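Long-range contacts in cephalosporin acylase (Bacillus halodurans, PDB 2NLZ), which probably hydrolyses amide bonds as a cephalosporin acylase, an N-terminal nucleophile hydrolase of the gamma-glutamyltranspeptidase family: residues D[23-28]-D[513-518]; D[360-365]-D[433-438]. The protein carries 1 engineered substitution. All coordinates share one frame; numbering follows the deposited sequence.

Contact 1: D[23-28]-D[513-518]; sequences NGMVAT and QIIWRD
This contact belongs to the inner interface of a β-sandwich, where strand 24-28 lies over strand 513-517 from the facing layer. The two run nearly antiparallel, at 159°, with their axes 6.8 Å apart at the closest point. They pack through side chains: the backbone of 24-28 bonds instead within its own layer, Met25 to Ala364 and Val26 to Ala537. Met25, Ala27, Gln513 and Ile515 all point into the interface.

Met25 and Ile515 lie flank to flank, each reaching past the other toward the opposite strand. Met25 has CG anti to its backbone N (chi1 -171°) and stays extended until the chain bends at its last torsion. This lays Met25 SD alongside the Ile515 branch, 3.7 Å from Ile515 CG2. The other arm of Ile515 climbs toward the facing backbone, its CD1 lying 3.6 Å from Met25 O and 3.8 Å from Met25 CG. Ala27 CB fills in beside it, 4.2 Å from Ile515 CG1.

Gln513 behaves differently. Bent at chi2 (-79°), its chain lays the amide along the backbone of Ala27 and Thr28, with Gln513 CD 3.6 Å from Thr28 CA and Gln513 NE2 3.7 Å from Ala27 CB. Gln513 NE2 also comes near Thr28 N, but both are donors and do not bond. Instead, Gln513 NE2 is held by Thr528 OG1 and the Thr28 hydroxyl by Tyr360 O.

On the outer side of 24-28, Val26 and Thr28 pack on helices 31-42 and 47-61. Helix outside, two β layers meeting inside: such stacking is typical of the αββα sandwich of N-terminal nucleophile hydrolases.

Contact 2: D[360-365]-D[433-438]; sequences YLATAD and IGPFGV
Here a tyrosine and an alanine on one strand meet a glycine and a proline on the other, in buried packing between the facing β layers of the sandwich. Strands 360-365 and 433-438 run antiparallel at 169°, and side chains bridge the gap between them. Tyr360, with CG anti to its backbone N (chi1 -180°), reaches across to the other strand and turns one ring face to Gly437. Gly437 CA sits over the middle of that face, 3.6 Å from the centroid and 11° off the ring normal, a CH-pi contact; a side chain at Gly437 would run into the ring. The Tyr360 hydroxyl hydrogen-bonds Ser372 OG on the adjacent strand 370-376, and Tyr360 OH lies 3.7 Å from Pro435 CB. Further along, Ala362 CB packs on the proline ring, 3.8 Å from Pro435 CG. Replacing Tyr360 with an alanine would remove both the ring over Gly437 and the bond to Ser372, and would probably loosen the packing of the two layers here. The contact is thus ring-on-backbone packing beside a small apolar patch, with the buried tyrosine hydroxyl satisfied by a serine of a third strand.

Both contacts are buried in the core and join the same two β layers, their centres 6 Å apart. Strands 24-28 and 359-365 are neighbours in one layer, tied by a probable hydrogen bond from Ala27 N to Ala362 O (2.8 Å); 512-517 and 431-438 are neighbours in the other. Contact 2 lies nearer the chain's centre, centre to centre about 12 Å against about 17 Å for contact 1. Their chemistry differs: contact 1 uses aliphatic and thioether groups and an amide laid along the backbone by a bent chain, contact 2 an aromatic face over a glycine and a proline ring against an alanine. Ile515 also packs on Ala362 and Gln513 on Tyr360, making one continuous interface.

Contact 1: D[23-28]-D[513-518]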
loop_
_atom_site.group_PDB
_atom_site.type_symbol
_atom_site.label_atom_id
_atom_site.label_comp_id
_atom_site.label_asym_id
_atom_site.label_seq_id
_atom_site.Cartn_x
_atom_site.Cartn_y
_atom_site.Cartn_z
ATOM N N ASN D 23 2.448 22.518 -29.655
ATOM C CA ASN D 23 2.088 22.493 -31.069
ATOM C C ASN D 23 1.278 21.276 -31.506
ATOM O O ASN D 23 0.690 21.275 -32.589
ATOM C CB ASN D 23 3.333 22.665 -31.945
ATOM C CG ASN D 23 3.881 24.082 -31.912
ATOM O OD1 ASN D 23 5.073 24.306 -32.112
ATOM N ND2 ASN D 23 3.004 25.047 -31.659
ATOM N N GLY D 24 1.237 20.251 -30.659
ATOM C CA GLY D 24 0.484 19.053 -30.993
ATOM C C GLY D 24 0.607 17.945 -29.978
ATOM O O GLY D 24 1.647 17.779 -29.345
ATOM N N MET D 25 -0.476 17.188 -29.833
ATOM C CA MET D 25 -0.529 16.085 -28.888
ATOM C C MET D 25 -1.500 15.015 -29.355
ATOM O O MET D 25 -2.606 15.315 -29.815
ATOM C CB MET D 25 -0.937 16.587 -27.504
ATOM C CG MET D 25 -0.814 15.540 -26.401
ATOM S SD MET D 25 -1.197 16.206 -24.774
ATOM C CE MET D 25 0.347 16.988 -24.352
ATOM N N VAL D 26 -1.068 13.764 -29.251
ATOM C CA VAL D 26 -1.917 12.635 -29.586
ATOM C C VAL D 26 -1.902 11.684 -28.405
ATOM O O VAL D 26 -0.836 11.399 -27.851
ATOM C CB VAL D 26 -1.432 11.923 -30.861
ATOM C CG1 VAL D 26 -2.301 10.733 -31.171
ATOM C CG2 VAL D 26 -1.458 12.873 -32.015
ATOM N N ALA D 27 -3.089 11.227 -28.012
ATOM C CA ALA D 27 -3.243 10.333 -26.886
ATOM C C ALA D 27 -4.189 9.191 -27.246
ATOM O O ALA D 27 -5.381 9.398 -27.514
ATOM C CB ALA D 27 -3.735 11.090 -25.662
ATOM N N THR D 28 -3.642 7.984 -27.261
ATOM C CA THR D 28 -4.412 6.806 -27.621
ATOM C C THR D 28 -3.824 5.511 -27.038
ATOM O O THR D 28 -2.751 5.514 -26.417
ATOM C CB THR D 28 -4.571 6.676 -29.155
ATOM O OG1 THR D 28 -5.533 5.653 -29.455
ATOM C CG2 THR D 28 -3.216 6.369 -29.817
ATOM N N GLN D 513 -8.319 8.464 -22.184
ATOM C CA GLN D 513 -7.318 9.447 -22.592
ATOM C C GLN D 513 -7.886 10.840 -22.354
ATOM O O GLN D 513 -9.087 11.081 -22.522
ATOM C CB GLN D 513 -6.913 9.307 -24.063
ATOM C CG GLN D 513 -6.858 7.884 -24.621
ATOM C CD GLN D 513 -5.607 7.147 -24.226
ATOM O OE1 GLN D 513 -5.619 5.920 -24.076
ATOM N NE2 GLN D 513 -4.512 7.888 -24.052
ATOM N N ILE D 514 -7.007 11.755 -21.957
ATOM C CA ILE D 514 -7.381 13.124 -21.682
ATOM C C ILE D 514 -6.293 14.037 -22.237
ATOM O O ILE D 514 -5.106 13.775 -22.068
ATOM C CB ILE D 514 -7.553 13.368 -20.150
ATOM C CG1 ILE D 514 -8.829 12.692 -19.621
ATOM C CG2 ILE D 514 -7.600 14.852 -19.824
ATOM C CD1 ILE D 514 -8.918 12.605 -18.093
ATOM N N ILE D 515 -6.721 15.086 -22.936
ATOM C CA ILE D 515 -5.871 16.237 -23.225
ATOM C C ILE D 515 -6.603 17.498 -22.748
ATOM O O ILE D 515 -7.709 17.774 -23.217
ATOM C CB ILE D 515 -5.535 16.371 -24.733
ATOM C CG1 ILE D 515 -4.782 15.149 -25.243
ATOM C CG2 ILE D 515 -4.657 17.570 -24.970
ATOM C CD1 ILE D 515 -4.536 15.167 -26.731
ATOM N N TRP D 516 -6.006 18.242 -21.815
ATOM C CA TRP D 516 -6.548 19.545 -21.424
ATOM C C TRP D 516 -5.701 20.703 -21.946
ATOM O O TRP D 516 -4.474 20.690 -21.850
ATOM C CB TRP D 516 -6.723 19.716 -19.899
ATOM C CG TRP D 516 -7.633 18.746 -19.149
ATOM C CD1 TRP D 516 -7.423 18.271 -17.893
ATOM C CD2 TRP D 516 -8.875 18.165 -19.593
ATOM N NE1 TRP D 516 -8.432 17.418 -17.523
ATOM C CE2 TRP D 516 -9.342 17.334 -18.544
ATOM C CE3 TRP D 516 -9.636 18.262 -20.769
ATOM C CZ2 TRP D 516 -10.539 16.595 -18.633
ATOM C CZ3 TRP D 516 -10.834 17.522 -20.865
ATOM C CH2 TRP D 516 -11.271 16.704 -19.799
ATOM N N ARG D 517 -6.374 21.707 -22.498
ATOM C CA ARG D 517 -5.719 22.927 -22.918
ATOM C C ARG D 517 -6.034 24.062 -21.955
ATOM O O ARG D 517 -7.203 24.374 -21.712
ATOM C CB ARG D 517 -6.170 23.334 -24.312
ATOM C CG ARG D 517 -5.849 24.790 -24.601
ATOM C CD ARG D 517 -6.708 25.410 -25.686
ATOM N NE ARG D 517 -5.883 25.520 -26.865
ATOM C CZ ARG D 517 -5.308 26.618 -27.338
ATOM N NH1 ARG D 517 -4.545 26.484 -28.410
ATOM N NH2 ARG D 517 -5.492 27.817 -26.790
ATOM N N ASP D 518 -4.981 24.676 -21.418
ATOM C CA ASP D 518 -5.101 25.893 -20.621
ATOM C C ASP D 518 -5.526 27.045 -21.537
ATOM O O ASP D 518 -4.823 27.353 -22.497
ATOM C CB ASP D 518 -3.758 26.204 -19.962
ATOM C CG ASP D 518 -3.863 27.262 -18.886
ATOM O OD1 ASP D 518 -3.593 26.926 -17.716
ATOM O OD2 ASP D 518 -4.197 28.425 -19.207
#

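Contact 2: D[360-365]-D[433-438]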
loop_
_atom_site.group_PDB
_atom_site.type_symbol
_atom_site.label_atom_id
_atom_site.label_comp_id
_atom_site.label_asym_id
_atom_site.label_seq_id
_atom_site.Cartn_x
_atom_site.Cartn_y
_atom_site.Cartn_z
ATOM N N TYR D 360 -10.443 4.526 -28.045
ATOM C CA TYR D 360 -10.570 5.962 -27.839
ATOM C C TYR D 360 -9.249 6.669 -28.114
ATOM O O TYR D 360 -8.170 6.082 -28.000
ATOM C CB TYR D 360 -11.143 6.330 -26.452
ATOM C CG TYR D 360 -11.255 7.827 -26.294
ATOM C CD1 TYR D 360 -12.230 8.532 -26.981
ATOM C CD2 TYR D 360 -10.347 8.546 -25.521
ATOM C CE1 TYR D 360 -12.317 9.913 -26.895
ATOM C CE2 TYR D 360 -10.426 9.926 -25.427
ATOM C CZ TYR D 360 -11.416 10.602 -26.119
ATOM O OH TYR D 360 -11.516 11.971 -26.043
ATOM N N LEU D 361 -9.354 7.943 -28.469
ATOM C CA LEU D 361 -8.284 8.676 -29.103
ATOM C C LEU D 361 -8.544 10.152 -28.826
ATOM O O LEU D 361 -9.702 10.599 -28.855
ATOM C CB LEU D 361 -8.368 8.371 -30.601
ATOM C CG LEU D 361 -7.653 8.996 -31.781
ATOM C CD1 LEU D 361 -8.133 8.207 -32.960
ATOM C CD2 LEU D 361 -7.975 10.472 -31.963
ATOM N N ALA D 362 -7.484 10.911 -28.552
ATOM C CA ALA D 362 -7.634 12.349 -28.409
ATOM C C ALA D 362 -6.468 13.070 -29.031
ATOM O O ALA D 362 -5.314 12.685 -28.838
ATOM C CB ALA D 362 -7.783 12.742 -26.957
ATOM N N THR D 363 -6.781 14.116 -29.794
ATOM C CA THR D 363 -5.769 14.928 -30.457
ATOM C C THR D 363 -6.018 16.429 -30.271
ATOM O O THR D 363 -7.164 16.892 -30.172
ATOM C CB THR D 363 -5.733 14.644 -31.949
ATOM O OG1 THR D 363 -7.069 14.679 -32.451
ATOM C CG2 THR D 363 -5.150 13.268 -32.235
ATOM N N ALA D 364 -4.926 17.181 -30.225
ATOM C CA ALA D 364 -4.981 18.638 -30.169
ATOM C C ALA D 364 -3.753 19.227 -30.875
ATOM O O ALA D 364 -2.683 18.593 -30.915
ATOM C CB ALA D 364 -5.052 19.111 -28.732
ATOM N N ASP D 365 -3.906 20.425 -31.435
ATOM C CA ASP D 365 -2.779 21.111 -32.073
ATOM C C ASP D 365 -2.526 22.520 -31.545
ATOM O O ASP D 365 -3.220 22.993 -30.639
ATOM C CB ASP D 365 -2.914 21.105 -33.607
ATOM C CG ASP D 365 -4.143 21.862 -34.114
ATOM O OD1 ASP D 365 -4.596 22.817 -33.450
ATOM O OD2 ASP D 365 -4.644 21.512 -35.207
ATOM N N ILE D 433 -11.558 23.381 -23.265
ATOM C CA ILE D 433 -10.516 22.830 -22.413
ATOM C C ILE D 433 -10.040 21.452 -22.908
ATOM O O ILE D 433 -8.866 21.124 -22.762
ATOM C CB ILE D 433 -10.785 22.961 -20.878
ATOM C CG1 ILE D 433 -11.569 21.786 -20.339
ATOM C CG2 ILE D 433 -11.464 24.307 -20.514
ATOM C CD1 ILE D 433 -11.430 21.705 -18.854
ATOM N N GLY D 434 -10.916 20.673 -23.537
ATOM C CA GLY D 434 -10.418 19.492 -24.246
ATOM C C GLY D 434 -11.251 18.235 -24.433
ATOM O O GLY D 434 -12.392 18.124 -23.953
ATOM N N PRO D 435 -10.678 17.269 -25.169
ATOM C CA PRO D 435 -11.313 15.979 -25.395
ATOM C C PRO D 435 -10.984 14.966 -24.295
ATOM O O PRO D 435 -9.875 14.971 -23.739
ATOM C CB PRO D 435 -10.724 15.540 -26.730
ATOM C CG PRO D 435 -9.354 16.165 -26.753
ATOM C CD PRO D 435 -9.383 17.378 -25.862
ATOM N N PHE D 436 -11.964 14.123 -23.985
ATOM C CA PHE D 436 -11.780 13.036 -23.040
ATOM C C PHE D 436 -12.689 11.888 -23.454
ATOM O O PHE D 436 -13.654 12.093 -24.198
ATOM C CB PHE D 436 -12.096 13.487 -21.609
ATOM C CG PHE D 436 -13.558 13.742 -21.358
ATOM C CD1 PHE D 436 -14.096 14.986 -21.584
ATOM C CD2 PHE D 436 -14.389 12.733 -20.881
ATOM C CE1 PHE D 436 -15.420 15.225 -21.356
ATOM C CE2 PHE D 436 -15.722 12.966 -20.654
ATOM C CZ PHE D 436 -16.238 14.216 -20.888
ATOM N N GLY D 437 -12.368 10.686 -22.985
ATOM C CA GLY D 437 -13.230 9.527 -23.175
ATOM C C GLY D 437 -12.742 8.380 -22.326
ATOM O O GLY D 437 -11.541 8.264 -22.062
ATOM N N VAL D 438 -13.673 7.551 -21.859
ATOM C CA VAL D 438 -13.306 6.285 -21.237
ATOM C C VAL D 438 -14.038 5.104 -21.870
ATOM O O VAL D 438 -15.158 4.771 -21.483
ATOM C CB VAL D 438 -13.497 6.272 -19.715
ATOM C CG1 VAL D 438 -12.915 4.982 -19.124
ATOM C CG2 VAL D 438 -12.824 7.461 -19.090
#